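Local coordinates for protein UDP-N-acetylglucosamine 2-epimerase (PDB 4NES) that probably catalyses the reversible epimerization at C-2 of UDP-N-acetylglucosamine, giving UDP-N-acetylmannosamine, the activated donor of ManNAc residues, at residues 123-127 against 128-132; 187-190 against 191-195; 272-275 against 276-280. All coordinates share one frame; numbering follows the deposited sequence.

Interactions 1 and 3 carry ligand-contacting residues on opposite sides of the cleft between the two domains of a GT-B fold; interaction 2 packs behind interaction 3. Interaction 1, at the start of helix 128-138, supplies Glu-129 to bound UDP-N-acetylglucosamine; its side chain is about 6 Å from that of His-207, the active-site residue by similarity. Interaction 3, on helix 271-280, brings Phe-274 to the UDP, its side chain about 9 Å from that of His-207. The centres of these two are about 29 Å apart. Interaction 2, on helix 186-195, has its centre about 10 Å from that of interaction 3; Phe-191 CE2 touches Glu-273 CB at 3.4 Å, and Phe-192 CZ meets Asn-280 CB at 3.6 Å.

Interaction 1: 123-127 against 128-132; sequences FDRNM and PEEIN. With UD1 (uridine-diphosphate-N-acetylglucosamine), chain B.
Glu-130 reaches back from the first turn of helix 128-138 over the type I turn Asp-124 to Met-127, which leads into that helix with Met-127 as N-cap. Its CB rests 3.6 Å from Asp-124 O. The first torsion, with CG anti to the backbone N (chi1 -176°), puts Glu-130 CG 3.5 Å from Arg-125 CA, and a bend at chi2 swings the carboxylate toward the backbone N of Phe-123. There Glu-130 OE2 accepts the N-H of Phe-123 at 2.8 Å, from well above the carboxylate plane. The same oxygen accepts a hydrogen bond from a water that in turn accepts one from Arg-125 NE, although the guanidinium has its own salt bridge to Glu-157. Glu-130 OE1 is held by Ser-122 N and Arg-133, leaving both oxygens of this buried acid gripped. Ile-131 N bonds to Met-127 O at 3.2 Å, closing the first helical turn. On the ligand side, CE of Met-127, a selenomethionine, touches Glu-129 OE1 at 3.3 Å. The other oxygen, Glu-129 OE2, pairs with Arg-208 and accepts the O3' hydroxyl of the bound UDP-N-acetylglucosamine at 2.7 Å.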
ATOM      1  N   PHE A 123       7.005 -11.441  -9.082  1.00 15.55           N
ATOM      2  CA  PHE A 123       7.619 -11.926  -7.837  1.00 18.00           C
ATOM      3  C   PHE A 123       9.012 -11.354  -7.613  1.00 20.94           C
ATOM      4  O   PHE A 123       9.839 -11.927  -6.898  1.00 29.78           O
ATOM      5  CB  PHE A 123       7.584 -13.454  -7.761  1.00 17.51           C
ATOM      6  CG  PHE A 123       6.202 -14.012  -7.894  1.00 19.95           C
ATOM      7  CD1 PHE A 123       5.263 -13.810  -6.894  1.00 19.87           C
ATOM      8  CD2 PHE A 123       5.826 -14.701  -9.032  1.00 19.51           C
ATOM      9  CE1 PHE A 123       3.977 -14.307  -7.023  1.00 17.18           C
ATOM     10  CE2 PHE A 123       4.540 -15.200  -9.171  1.00 20.36           C
ATOM     11  CZ  PHE A 123       3.618 -15.005  -8.156  1.00 19.18           C
ATOM     12  N   ASP A 124       9.244 -10.211  -8.239  1.00 25.29           N
ATOM     13  CA  ASP A 124      10.402  -9.381  -7.987  1.00 28.97           C
ATOM     14  C   ASP A 124       9.842  -8.224  -7.176  1.00 32.76           C
ATOM     15  O   ASP A 124       9.907  -7.075  -7.616  1.00 26.01           O
ATOM     16  CB  ASP A 124      10.943  -8.859  -9.320  1.00 26.21           C
ATOM     17  CG  ASP A 124      12.335  -8.264  -9.210  1.00 36.08           C
ATOM     18  OD1 ASP A 124      12.816  -8.025  -8.082  1.00 34.51           O
ATOM     19  OD2 ASP A 124      12.948  -8.033 -10.274  1.00 34.25           O
ATOM     20  N   ARG A 125       9.283  -8.522  -6.000  1.00 38.96           N
ATOM     21  CA  ARG A 125       8.591  -7.508  -5.190  1.00 36.07           C
ATOM     22  C   ARG A 125       9.541  -6.410  -4.691  1.00 30.65           C
ATOM     23  O   ARG A 125       9.183  -5.589  -3.843  1.00 30.67           O
ATOM     24  CB  ARG A 125       7.770  -8.139  -4.047  1.00 35.19           C
ATOM     25  CG  ARG A 125       6.524  -7.328  -3.653  1.00 24.60           C
ATOM     26  CD  ARG A 125       5.642  -8.009  -2.589  1.00 28.64           C
ATOM     27  NE  ARG A 125       4.737  -9.008  -3.162  1.00 38.82           N
ATOM     28  CZ  ARG A 125       3.789  -9.651  -2.483  1.00 39.91           C
ATOM     29  NH1 ARG A 125       3.602  -9.400  -1.188  1.00 37.30           N
ATOM     30  NH2 ARG A 125       3.023 -10.544  -3.103  1.00 33.25           N
ATOM     31  N   ASN A 126      10.746  -6.394  -5.253  1.00 23.70           N
ATOM     32  CA  ASN A 126      11.660  -5.275  -5.105  1.00 19.72           C
ATOM     33  C   ASN A 126      11.478  -4.201  -6.212  1.00 34.95           C
ATOM     34  O   ASN A 126      11.919  -3.063  -6.030  1.00 33.81           O
ATOM     35  CB  ASN A 126      13.113  -5.785  -5.042  1.00 32.11           C
ATOM     36  CG  ASN A 126      13.359  -6.736  -3.864  1.00 40.38           C
ATOM     37  OD1 ASN A 126      12.902  -6.497  -2.745  1.00 43.13           O
ATOM     38  ND2 ASN A 126      14.089  -7.817  -4.119  1.00 43.09           N
HETATM   39  N   MSE A 127      10.840  -4.573  -7.337  1.00 28.13           N
HETATM   40  CA  MSE A 127      10.465  -3.668  -8.462  1.00 23.67           C
HETATM   41  C   MSE A 127       9.383  -2.663  -8.017  1.00 12.98           C
HETATM   42  O   MSE A 127       8.448  -3.067  -7.355  1.00 14.46           O
HETATM   43  CB  MSE A 127       9.845  -4.471  -9.642  1.00 30.93           C
HETATM   44  CG  MSE A 127      10.765  -5.306 -10.586  1.00 36.09           C
HETATM   45 SE   MSE A 127       9.880  -6.018 -12.249  1.00 33.71          SE
HETATM   46  CE  MSE A 127       9.353  -4.276 -12.991  1.00 17.81           C
ATOM     47  N   PRO A 128       9.465  -1.370  -8.423  1.00 10.66           N
ATOM     48  CA  PRO A 128       8.378  -0.501  -7.951  1.00 12.48           C
ATOM     49  C   PRO A 128       7.014  -0.882  -8.533  1.00  8.30           C
ATOM     50  O   PRO A 128       5.991  -0.724  -7.854  1.00  9.14           O
ATOM     51  CB  PRO A 128       8.797   0.902  -8.417  1.00 12.80           C
ATOM     52  CG  PRO A 128       9.820   0.674  -9.495  1.00 18.27           C
ATOM     53  CD  PRO A 128      10.489  -0.626  -9.183  1.00 14.37           C
ATOM     54  N   GLU A 129       6.993  -1.398  -9.755  1.00  8.25           N
ATOM     55  CA  GLU A 129       5.730  -1.812 -10.360  1.00  7.61           C
ATOM     56  C   GLU A 129       5.095  -2.961  -9.602  1.00  7.26           C
ATOM     57  O   GLU A 129       3.876  -2.989  -9.443  1.00  8.45           O
ATOM     58  CB  GLU A 129       5.927  -2.218 -11.823  1.00 10.58           C
ATOM     59  CG  GLU A 129       6.199  -1.054 -12.765  1.00  9.90           C
ATOM     60  CD  GLU A 129       7.648  -0.582 -12.748  1.00 11.52           C
ATOM     61  OE1 GLU A 129       8.511  -1.176 -12.055  1.00 10.56           O
ATOM     62  OE2 GLU A 129       7.923   0.421 -13.442  1.00 12.22           O
ATOM     63  N   GLU A 130       5.912  -3.906  -9.134  1.00  9.68           N
ATOM     64  CA  GLU A 130       5.388  -5.049  -8.399  1.00  9.04           C
ATOM     65  C   GLU A 130       4.800  -4.573  -7.074  1.00  8.61           C
ATOM     66  O   GLU A 130       3.717  -5.007  -6.683  1.00 10.10           O
ATOM     67  CB  GLU A 130       6.485  -6.114  -8.194  1.00 10.90           C
ATOM     68  CG  GLU A 130       6.032  -7.420  -7.514  1.00 13.22           C
ATOM     69  CD  GLU A 130       5.369  -8.431  -8.443  1.00 13.77           C
ATOM     70  OE1 GLU A 130       5.024  -8.093  -9.590  1.00 13.36           O
ATOM     71  OE2 GLU A 130       5.179  -9.595  -8.027  1.00 15.53           O
ATOM     72  N   ILE A 131       5.495  -3.659  -6.398  1.00  9.90           N
ATOM     73  CA  ILE A 131       4.975  -3.068  -5.162  1.00 10.09           C
ATOM     74  C   ILE A 131       3.636  -2.401  -5.426  1.00  7.54           C
ATOM     75  O   ILE A 131       2.657  -2.662  -4.729  1.00  9.16           O
ATOM     76  CB  ILE A 131       5.957  -2.052  -4.549  1.00 10.29           C
ATOM     77  CG1 ILE A 131       7.183  -2.778  -3.982  1.00 11.03           C
ATOM     78  CG2 ILE A 131       5.282  -1.252  -3.447  1.00 11.89           C
ATOM     79  CD1 ILE A 131       8.377  -1.871  -3.729  1.00 16.73           C
ATOM     80  N   ASN A 132       3.581  -1.570  -6.465  1.00  7.02           N
ATOM     81  CA  ASN A 132       2.364  -0.831  -6.774  1.00  7.00           C
ATOM     82  C   ASN A 132       1.193  -1.761  -7.040  1.00  7.74           C
ATOM     83  O   ASN A 132       0.079  -1.545  -6.560  1.00  8.75           O
ATOM     84  CB  ASN A 132       2.573   0.079  -7.983  1.00  7.76           C
ATOM     85  CG  ASN A 132       3.458   1.267  -7.675  1.00  8.57           C
ATOM     86  OD1 ASN A 132       3.629   1.640  -6.511  1.00 10.01           O
ATOM     87  ND2 ASN A 132       4.034   1.872  -8.721  1.00  8.34           N
TER
HETATM   88  C1' UD1 B 400       6.598   5.149 -15.530  1.00  7.78           C
HETATM   89  C2' UD1 B 400       6.135   3.986 -14.708  1.00  8.31           C
HETATM   90  C3' UD1 B 400       6.368   2.726 -15.390  1.00  8.08           C
HETATM   91  C4' UD1 B 400       5.808   2.685 -16.747  1.00  8.08           C
HETATM   92  C5' UD1 B 400       6.228   3.903 -17.530  1.00  8.00           C
HETATM   93  C6' UD1 B 400       5.531   4.011 -18.833  1.00  6.66           C
HETATM   94  C7' UD1 B 400       6.299   4.393 -12.181  1.00 10.10           C
HETATM   95  C8' UD1 B 400       7.159   4.300 -10.955  1.00  8.48           C
HETATM   96  N2' UD1 B 400       6.884   3.952 -13.426  1.00  8.97           N
HETATM   97  O1' UD1 B 400       7.965   5.055 -15.713  1.00  7.78           O
HETATM   98  O3' UD1 B 400       5.816   1.651 -14.608  1.00 10.23           O
HETATM   99  O4' UD1 B 400       6.226   1.516 -17.433  1.00  8.68           O
HETATM  100  O5' UD1 B 400       5.919   5.097 -16.817  1.00  8.48           O
HETATM  101  O6' UD1 B 400       6.268   4.604 -19.836  1.00  8.24           O
HETATM  102  O7' UD1 B 400       5.149   4.834 -12.116  1.00  9.34           O
HETATM  103  N1  UD1 B 400      10.001  11.912 -18.518  1.00 11.95           N
HETATM  104  C2  UD1 B 400       9.872  12.864 -19.443  1.00 13.82           C
HETATM  105  N3  UD1 B 400       8.671  13.182 -19.923  1.00 11.90           N
HETATM  106  C4  UD1 B 400       7.564  12.568 -19.483  1.00 14.12           C
HETATM  107  C5  UD1 B 400       7.662  11.571 -18.523  1.00 14.74           C
HETATM  108  C6  UD1 B 400       8.920  11.246 -18.043  1.00 14.14           C
HETATM  109  O2  UD1 B 400      10.849  13.448 -19.869  1.00 12.34           O
HETATM  110  O4  UD1 B 400       6.343  12.911 -19.986  1.00 12.90           O
HETATM  111  C1B UD1 B 400      11.330  11.533 -17.985  1.00 13.39           C
HETATM  112  C2B UD1 B 400      11.805  12.367 -16.865  1.00 10.67           C
HETATM  113  O2' UD1 B 400      13.201  12.517 -16.949  1.00 14.93           O
HETATM  114  C3B UD1 B 400      11.462  11.585 -15.699  1.00 10.46           C
HETATM  115  C4B UD1 B 400      11.712  10.200 -16.172  1.00  9.63           C
HETATM  116  O4B UD1 B 400      11.329  10.176 -17.533  1.00 11.38           O
HETATM  117  O3B UD1 B 400      12.193  11.904 -14.541  1.00 13.11           O
HETATM  118  C5B UD1 B 400      10.927   9.184 -15.423  1.00 10.39           C
HETATM  119  O5B UD1 B 400       9.546   9.431 -15.346  1.00 10.01           O
HETATM  120  PA  UD1 B 400       8.653   8.598 -14.388  1.00 11.23           P
HETATM  121  O1A UD1 B 400       9.135   8.799 -12.985  1.00 15.23           O
HETATM  122  O2A UD1 B 400       7.233   9.025 -14.571  1.00 13.47           O
HETATM  123  O3A UD1 B 400       8.861   7.080 -14.702  1.00 10.39           O
HETATM  124  PB  UD1 B 400       8.843   6.308 -16.097  1.00  9.17           P
HETATM  125  O1B UD1 B 400      10.228   5.813 -16.357  1.00  9.83           O
HETATM  126  O2B UD1 B 400       8.205   7.142 -17.174  1.00  9.93           O
HETATM  127  O   HOH W   1       5.199 -10.113  -5.321  1.00 19.28           O

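Interaction 2: 187-190 against 191-195; sequences NVRA and FFNSV
Phe-191 N bonds to Asn-187 O at 3.0 Å, and three more bonds of the same i to i+4 kind follow it: Phe-192 to Val-188, Asn-193 to Arg-189 and Ser-194 to Ala-190. The first three are fairly straight, but the Ser-194 bond is bent, its N-H...O angle falling to 136° near the end of helix 186-195. The side chain of Ser-194 adds a further bond: chi1 of 74° turns OG back along the helix to donate to Phe-191 O, a carbonyl that also accepts Val-195 N. On the outer side, Arg-189 sets out pointing away from its own backbone N, then bends at chi2 and chi3 to run beside Phe-192 in the same direction. Its NH2 comes to 3.8 Å from Phe-192 CD2, with the guanidinium nearly perpendicular to the ring. Asn-193 flanks the same arginine, its ND2 3.8 Å from Arg-189 CG and the amide plane 23° from that of the guanidinium. Phe-191 departs from another side of the helix; the edge of its ring faces Val-188 O, with CB 3.5 Å from that oxygen. Val-188 and the two phenylalanines pack on helix 271-280, away from the annotated sites. Backbone bonds thus carry the contact, while Arg-189 NE is buried by it with no partner in the model, probably at some energetic cost, so the arginine packs here mainly through CG and NH2.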
ATOM      1  N   ASN A 187      -1.220   8.838 -43.585  1.00 12.07           N
ATOM      2  CA  ASN A 187      -0.183   9.493 -42.796  1.00  9.89           C
ATOM      3  C   ASN A 187       0.631   8.490 -41.966  1.00  9.93           C
ATOM      4  O   ASN A 187       1.852   8.617 -41.859  1.00 11.07           O
ATOM      5  CB  ASN A 187      -0.780  10.578 -41.884  1.00 10.09           C
ATOM      6  CG  ASN A 187      -1.166  11.846 -42.645  1.00 11.43           C
ATOM      7  OD1 ASN A 187      -1.016  11.924 -43.856  1.00 12.38           O
ATOM      8  ND2 ASN A 187      -1.650  12.851 -41.919  1.00 14.70           N
ATOM      9  N   VAL A 188      -0.036   7.497 -41.385  1.00 10.90           N
ATOM     10  CA  VAL A 188       0.671   6.472 -40.611  1.00 11.18           C
ATOM     11  C   VAL A 188       1.593   5.657 -41.512  1.00 10.37           C
ATOM     12  O   VAL A 188       2.750   5.406 -41.170  1.00 12.42           O
ATOM     13  CB  VAL A 188      -0.309   5.554 -39.859  1.00  9.87           C
ATOM     14  CG1 VAL A 188       0.448   4.470 -39.110  1.00 12.99           C
ATOM     15  CG2 VAL A 188      -1.125   6.371 -38.874  1.00 12.37           C
ATOM     16  N   ARG A 189       1.090   5.265 -42.679  1.00 10.70           N
ATOM     17  CA  ARG A 189       1.899   4.526 -43.642  1.00 12.80           C
ATOM     18  C   ARG A 189       3.110   5.340 -44.088  1.00 14.54           C
ATOM     19  O   ARG A 189       4.208   4.801 -44.238  1.00 14.65           O
ATOM     20  CB  ARG A 189       1.041   4.171 -44.857  1.00 14.36           C
ATOM     21  CG  ARG A 189       1.763   3.424 -45.964  1.00 30.80           C
ATOM     22  CD  ARG A 189       1.443   1.937 -45.925  1.00 38.76           C
ATOM     23  NE  ARG A 189       2.606   1.131 -45.574  1.00 40.69           N
ATOM     24  CZ  ARG A 189       2.580  -0.188 -45.407  1.00 40.48           C
ATOM     25  NH1 ARG A 189       1.445  -0.856 -45.557  1.00 44.39           N
ATOM     26  NH2 ARG A 189       3.688  -0.839 -45.086  1.00 41.64           N
ATOM     27  N   ALA A 190       2.912   6.640 -44.285  1.00 12.24           N
ATOM     28  CA  ALA A 190       4.001   7.523 -44.690  1.00 11.28           C
ATOM     29  C   ALA A 190       5.079   7.626 -43.609  1.00 11.47           C
ATOM     30  O   ALA A 190       6.277   7.603 -43.915  1.00 13.94           O
ATOM     31  CB  ALA A 190       3.457   8.898 -45.073  1.00 13.36           C
ATOM     32  N   PHE A 191       4.665   7.721 -42.350  1.00 11.03           N
ATOM     33  CA  PHE A 191       5.621   7.708 -41.253  1.00 12.89           C
ATOM     34  C   PHE A 191       6.433   6.422 -41.287  1.00 14.71           C
ATOM     35  O   PHE A 191       7.668   6.447 -41.222  1.00 15.48           O
ATOM     36  CB  PHE A 191       4.911   7.796 -39.900  1.00 15.93           C
ATOM     37  CG  PHE A 191       5.722   7.209 -38.765  1.00 21.30           C
ATOM     38  CD1 PHE A 191       6.680   7.972 -38.121  1.00 27.33           C
ATOM     39  CD2 PHE A 191       5.543   5.885 -38.369  1.00 23.23           C
ATOM     40  CE1 PHE A 191       7.436   7.436 -37.086  1.00 20.83           C
ATOM     41  CE2 PHE A 191       6.307   5.339 -37.351  1.00 28.48           C
ATOM     42  CZ  PHE A 191       7.249   6.117 -36.711  1.00 25.11           C
ATOM     43  N   PHE A 192       5.729   5.295 -41.375  1.00 13.06           N
ATOM     44  CA  PHE A 192       6.375   3.988 -41.358  1.00 15.53           C
ATOM     45  C   PHE A 192       7.417   3.898 -42.462  1.00 20.09           C
ATOM     46  O   PHE A 192       8.548   3.487 -42.217  1.00 18.72           O
ATOM     47  CB  PHE A 192       5.344   2.868 -41.515  1.00 14.35           C
ATOM     48  CG  PHE A 192       5.954   1.498 -41.588  1.00 16.76           C
ATOM     49  CD1 PHE A 192       6.261   0.798 -40.431  1.00 14.75           C
ATOM     50  CD2 PHE A 192       6.238   0.915 -42.814  1.00 17.92           C
ATOM     51  CE1 PHE A 192       6.834  -0.464 -40.501  1.00 13.53           C
ATOM     52  CE2 PHE A 192       6.809  -0.341 -42.888  1.00 20.03           C
ATOM     53  CZ  PHE A 192       7.104  -1.034 -41.729  1.00 17.21           C
ATOM     54  N   ASN A 193       7.041   4.296 -43.674  1.00 17.50           N
ATOM     55  CA  ASN A 193       7.960   4.255 -44.805  1.00 16.01           C
ATOM     56  C   ASN A 193       9.136   5.218 -44.660  1.00 20.74           C
ATOM     57  O   ASN A 193      10.194   4.989 -45.241  1.00 26.15           O
ATOM     58  CB  ASN A 193       7.218   4.508 -46.122  1.00 16.92           C
ATOM     59  CG  ASN A 193       6.294   3.370 -46.497  1.00 26.41           C
ATOM     60  OD1 ASN A 193       6.492   2.229 -46.077  1.00 30.74           O
ATOM     61  ND2 ASN A 193       5.271   3.675 -47.295  1.00 28.00           N
ATOM     62  N   SER A 194       8.958   6.286 -43.886  1.00 16.62           N
ATOM     63  CA  SER A 194      10.039   7.240 -43.646  1.00 21.41           C
ATOM     64  C   SER A 194      11.079   6.660 -42.692  1.00 24.20           C
ATOM     65  O   SER A 194      12.274   6.943 -42.812  1.00 28.50           O
ATOM     66  CB  SER A 194       9.497   8.561 -43.087  1.00 23.50           C
ATOM     67  OG  SER A 194       9.105   8.444 -41.725  1.00 23.57           O
ATOM     68  N   VAL A 195      10.617   5.839 -41.755  1.00 17.96           N
ATOM     69  CA  VAL A 195      11.473   5.273 -40.714  1.00 22.93           C
ATOM     70  C   VAL A 195      12.136   3.963 -41.144  1.00 23.77           C
ATOM     71  O   VAL A 195      13.313   3.727 -40.859  1.00 24.68           O
ATOM     72  CB  VAL A 195      10.666   5.053 -39.408  1.00 21.16           C
ATOM     73  CG1 VAL A 195      11.430   4.157 -38.425  1.00 26.31           C
ATOM     74  CG2 VAL A 195      10.339   6.388 -38.765  1.00 20.49           C
TER

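Interaction 3: 272-275 against 276-280; sequences LEFL and MLEKN. With UDP (uridine-5'-diphosphate), chain C.
Helix 271-280 forms one wall of the uridine pocket in the six-stranded domain of this GT-B fold, and its Phe-274 and Glu-278, one turn apart, meet at that wall. Phe-274 lies with one face against the uracil of UDP, the two rings nearly parallel, and UDP C5 sits 3.4 Å above the ring plane, over its centre. A chi1 of -161° leans the ring along the helix toward the next turn, where it gains two neighbours. Leu-277 CD1 packs against Phe-274 CD1 at 4.2 Å. The Glu-278 side chain, extended beyond CG, crosses that of Phe-274 at about a right angle and sets OE2 3.3 Å from Phe-274 CE2, the carboxylate plane turned 50° from that of the ring. The other oxygen, Glu-278 OE1, touches Leu-275 CD2 at 3.5 Å. The acid is thus wedged between the aromatic ring and a leucine branch, which should hold its rotation. Glu-294, which bonds to UDP, brings its carboxylate close to that of Glu-278, and such crowding of like charges might favour a shared or retained proton. Strand 201-205 and helix 289-298 pack around Phe-274 through Leu-203, Thr-205 and Val-291. Beneath the side chains the helix is regular, with Glu-278 N on Phe-274 O at 2.8 Å and Lys-279 N on Leu-275 O at the same length. Farther along, Met-276 O accepts two bonds from Asn-280, from N at 3.2 Å and, on the opposite face of the carbonyl, from ND2 at 2.9 Å.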
ATOM      1  N   LEU A 272      -0.625   4.409 -33.192  1.00  8.99           N
ATOM      2  CA  LEU A 272      -0.852   3.889 -34.536  1.00  8.88           C
ATOM      3  C   LEU A 272       0.472   3.609 -35.239  1.00 10.12           C
ATOM      4  O   LEU A 272       0.668   2.555 -35.865  1.00  9.28           O
ATOM      5  CB  LEU A 272      -1.690   4.867 -35.361  1.00  9.06           C
ATOM      6  CG  LEU A 272      -3.058   5.194 -34.779  1.00  9.81           C
ATOM      7  CD1 LEU A 272      -3.747   6.229 -35.664  1.00 14.82           C
ATOM      8  CD2 LEU A 272      -3.912   3.944 -34.659  1.00 12.02           C
ATOM      9  N   GLU A 273       1.382   4.565 -35.122  1.00  9.64           N
ATOM     10  CA  GLU A 273       2.712   4.428 -35.678  1.00  7.85           C
ATOM     11  C   GLU A 273       3.453   3.245 -35.047  1.00  9.77           C
ATOM     12  O   GLU A 273       4.092   2.452 -35.745  1.00  9.64           O
ATOM     13  CB  GLU A 273       3.485   5.734 -35.470  1.00 10.89           C
ATOM     14  CG  GLU A 273       2.979   6.895 -36.340  1.00 14.14           C
ATOM     15  CD  GLU A 273       1.742   7.574 -35.788  1.00 16.17           C
ATOM     16  OE1 GLU A 273       1.386   7.355 -34.607  1.00 14.62           O
ATOM     17  OE2 GLU A 273       1.113   8.342 -36.545  1.00 19.82           O
ATOM     18  N   PHE A 274       3.360   3.120 -33.725  1.00  8.46           N
ATOM     19  CA  PHE A 274       4.090   2.056 -33.051  1.00  8.41           C
ATOM     20  C   PHE A 274       3.539   0.673 -33.386  1.00  8.01           C
ATOM     21  O   PHE A 274       4.305  -0.279 -33.545  1.00  8.95           O
ATOM     22  CB  PHE A 274       4.153   2.275 -31.537  1.00  8.40           C
ATOM     23  CG  PHE A 274       5.244   1.490 -30.889  1.00  8.91           C
ATOM     24  CD1 PHE A 274       6.566   1.851 -31.084  1.00 10.78           C
ATOM     25  CD2 PHE A 274       4.960   0.365 -30.129  1.00 11.66           C
ATOM     26  CE1 PHE A 274       7.595   1.115 -30.514  1.00 11.30           C
ATOM     27  CE2 PHE A 274       5.990  -0.367 -29.550  1.00 10.53           C
ATOM     28  CZ  PHE A 274       7.304   0.012 -29.755  1.00 10.02           C
ATOM     29  N   LEU A 275       2.217   0.551 -33.498  1.00  9.38           N
ATOM     30  CA  LEU A 275       1.618  -0.719 -33.900  1.00  8.48           C
ATOM     31  C   LEU A 275       2.144  -1.165 -35.255  1.00  9.89           C
ATOM     32  O   LEU A 275       2.413  -2.343 -35.467  1.00  9.08           O
ATOM     33  CB  LEU A 275       0.095  -0.603 -33.977  1.00  9.95           C
ATOM     34  CG  LEU A 275      -0.642  -0.603 -32.643  1.00 10.20           C
ATOM     35  CD1 LEU A 275      -2.106  -0.289 -32.913  1.00  9.54           C
ATOM     36  CD2 LEU A 275      -0.509  -1.950 -31.938  1.00 11.25           C
HETATM   37  N   MSE A 276       2.310  -0.222 -36.175  1.00  9.42           N
HETATM   38  CA  MSE A 276       2.893  -0.552 -37.463  1.00 10.03           C
HETATM   39  C   MSE A 276       4.339  -1.027 -37.346  1.00  9.35           C
HETATM   40  O   MSE A 276       4.741  -1.988 -38.004  1.00 10.03           O
HETATM   41  CB  MSE A 276       2.790   0.648 -38.407  1.00 14.76           C
HETATM   42  CG  MSE A 276       1.385   0.907 -38.924  1.00 19.26           C
HETATM   43 SE   MSE A 276       0.674  -0.603 -39.931  1.00 35.84          SE
HETATM   44  CE  MSE A 276       1.992  -0.643 -41.365  1.00 42.89           C
ATOM     45  N   LEU A 277       5.120  -0.369 -36.501  1.00 10.65           N
ATOM     46  CA  LEU A 277       6.482  -0.827 -36.278  1.00  9.68           C
ATOM     47  C   LEU A 277       6.503  -2.229 -35.665  1.00 10.67           C
ATOM     48  O   LEU A 277       7.309  -3.065 -36.055  1.00 10.30           O
ATOM     49  CB  LEU A 277       7.246   0.154 -35.393  1.00 12.08           C
ATOM     50  CG  LEU A 277       7.576   1.498 -36.044  1.00 12.69           C
ATOM     51  CD1 LEU A 277       8.122   2.430 -34.987  1.00 16.84           C
ATOM     52  CD2 LEU A 277       8.585   1.324 -37.182  1.00 14.41           C
ATOM     53  N   GLU A 278       5.616  -2.497 -34.710  1.00  9.20           N
ATOM     54  CA  GLU A 278       5.572  -3.828 -34.110  1.00 10.18           C
ATOM     55  C   GLU A 278       5.162  -4.885 -35.124  1.00  9.10           C
ATOM     56  O   GLU A 278       5.812  -5.934 -35.243  1.00 10.22           O
ATOM     57  CB  GLU A 278       4.587  -3.861 -32.946  1.00  9.34           C
ATOM     58  CG  GLU A 278       5.009  -3.051 -31.742  1.00 10.56           C
ATOM     59  CD  GLU A 278       3.943  -3.037 -30.676  1.00 14.09           C
ATOM     60  OE1 GLU A 278       2.758  -2.876 -31.014  1.00 15.10           O
ATOM     61  OE2 GLU A 278       4.286  -3.198 -29.491  1.00 14.97           O
ATOM     62  N   LYS A 279       4.074  -4.612 -35.846  1.00  8.98           N
ATOM     63  CA  LYS A 279       3.494  -5.600 -36.737  1.00 11.54           C
ATOM     64  C   LYS A 279       4.503  -6.052 -37.783  1.00 12.02           C
ATOM     65  O   LYS A 279       4.523  -7.218 -38.178  1.00 13.46           O
ATOM     66  CB  LYS A 279       2.257  -5.023 -37.432  1.00 10.97           C
ATOM     67  CG  LYS A 279       1.549  -6.018 -38.346  1.00 15.64           C
ATOM     68  CD  LYS A 279       0.395  -5.380 -39.101  1.00 28.12           C
ATOM     69  CE  LYS A 279      -0.297  -6.407 -39.989  1.00 26.10           C
ATOM     70  NZ  LYS A 279       0.572  -6.872 -41.101  1.00 36.75           N
ATOM     71  N   ASN A 280       5.352  -5.128 -38.213  1.00 10.46           N
ATOM     72  CA  ASN A 280       6.262  -5.400 -39.318  1.00 12.05           C
ATOM     73  C   ASN A 280       7.688  -5.778 -38.915  1.00 14.90           C
ATOM     74  O   ASN A 280       8.537  -6.005 -39.766  1.00 13.99           O
ATOM     75  CB  ASN A 280       6.273  -4.215 -40.287  1.00 12.05           C
ATOM     76  CG  ASN A 280       4.966  -4.071 -41.034  1.00 12.88           C
ATOM     77  OD1 ASN A 280       4.716  -4.797 -41.996  1.00 18.90           O
ATOM     78  ND2 ASN A 280       4.118  -3.145 -40.598  1.00 14.09           N
TER
HETATM   79  N1  UDP C 401       4.119   2.588 -27.337  1.00  8.56           N
HETATM   80  C2  UDP C 401       3.819   3.585 -28.202  1.00  9.18           C
HETATM   81  N3  UDP C 401       4.814   4.275 -28.801  1.00  8.77           N
HETATM   82  C4  UDP C 401       6.119   4.013 -28.567  1.00  9.76           C
HETATM   83  C5  UDP C 401       6.468   2.990 -27.675  1.00  9.33           C
HETATM   84  C6  UDP C 401       5.422   2.292 -27.061  1.00  8.40           C
HETATM   85  O2  UDP C 401       2.643   3.865 -28.450  1.00  9.59           O
HETATM   86  O4  UDP C 401       7.105   4.760 -29.205  1.00 11.05           O
HETATM   87  C1' UDP C 401       3.080   1.831 -26.617  1.00  8.82           C
HETATM   88  C2' UDP C 401       3.023   0.406 -26.801  1.00  7.98           C
HETATM   89  O2' UDP C 401       2.377   0.088 -28.013  1.00 10.09           O
HETATM   90  C3' UDP C 401       2.329  -0.060 -25.593  1.00  8.45           C
HETATM   91  C4' UDP C 401       2.673   0.930 -24.583  1.00  8.06           C
HETATM   92  O4' UDP C 401       3.378   1.961 -25.229  1.00  8.79           O
HETATM   93  O3' UDP C 401       0.936  -0.125 -25.723  1.00  9.73           O
HETATM   94  C5' UDP C 401       3.564   0.408 -23.508  1.00 10.60           C
HETATM   95  O5' UDP C 401       3.976   1.423 -22.625  1.00  9.80           O
HETATM   96  PA  UDP C 401       5.385   1.406 -21.901  1.00  9.19           P
HETATM   97  O1A UDP C 401       5.882   2.833 -21.819  1.00 12.00           O
HETATM   98  O2A UDP C 401       6.329   0.505 -22.668  1.00  9.84           O
HETATM   99  O3A UDP C 401       5.171   0.916 -20.417  1.00  9.47           O
HETATM  100  PB  UDP C 401       4.886  -0.472 -19.747  1.00  7.66           P
HETATM  101  O1B UDP C 401       3.904  -1.268 -20.594  1.00 10.49           O
HETATM  102  O2B UDP C 401       6.194  -1.196 -19.556  1.00  8.28           O
HETATM  103  O3B UDP C 401       4.300  -0.069 -18.422  1.00  8.93           O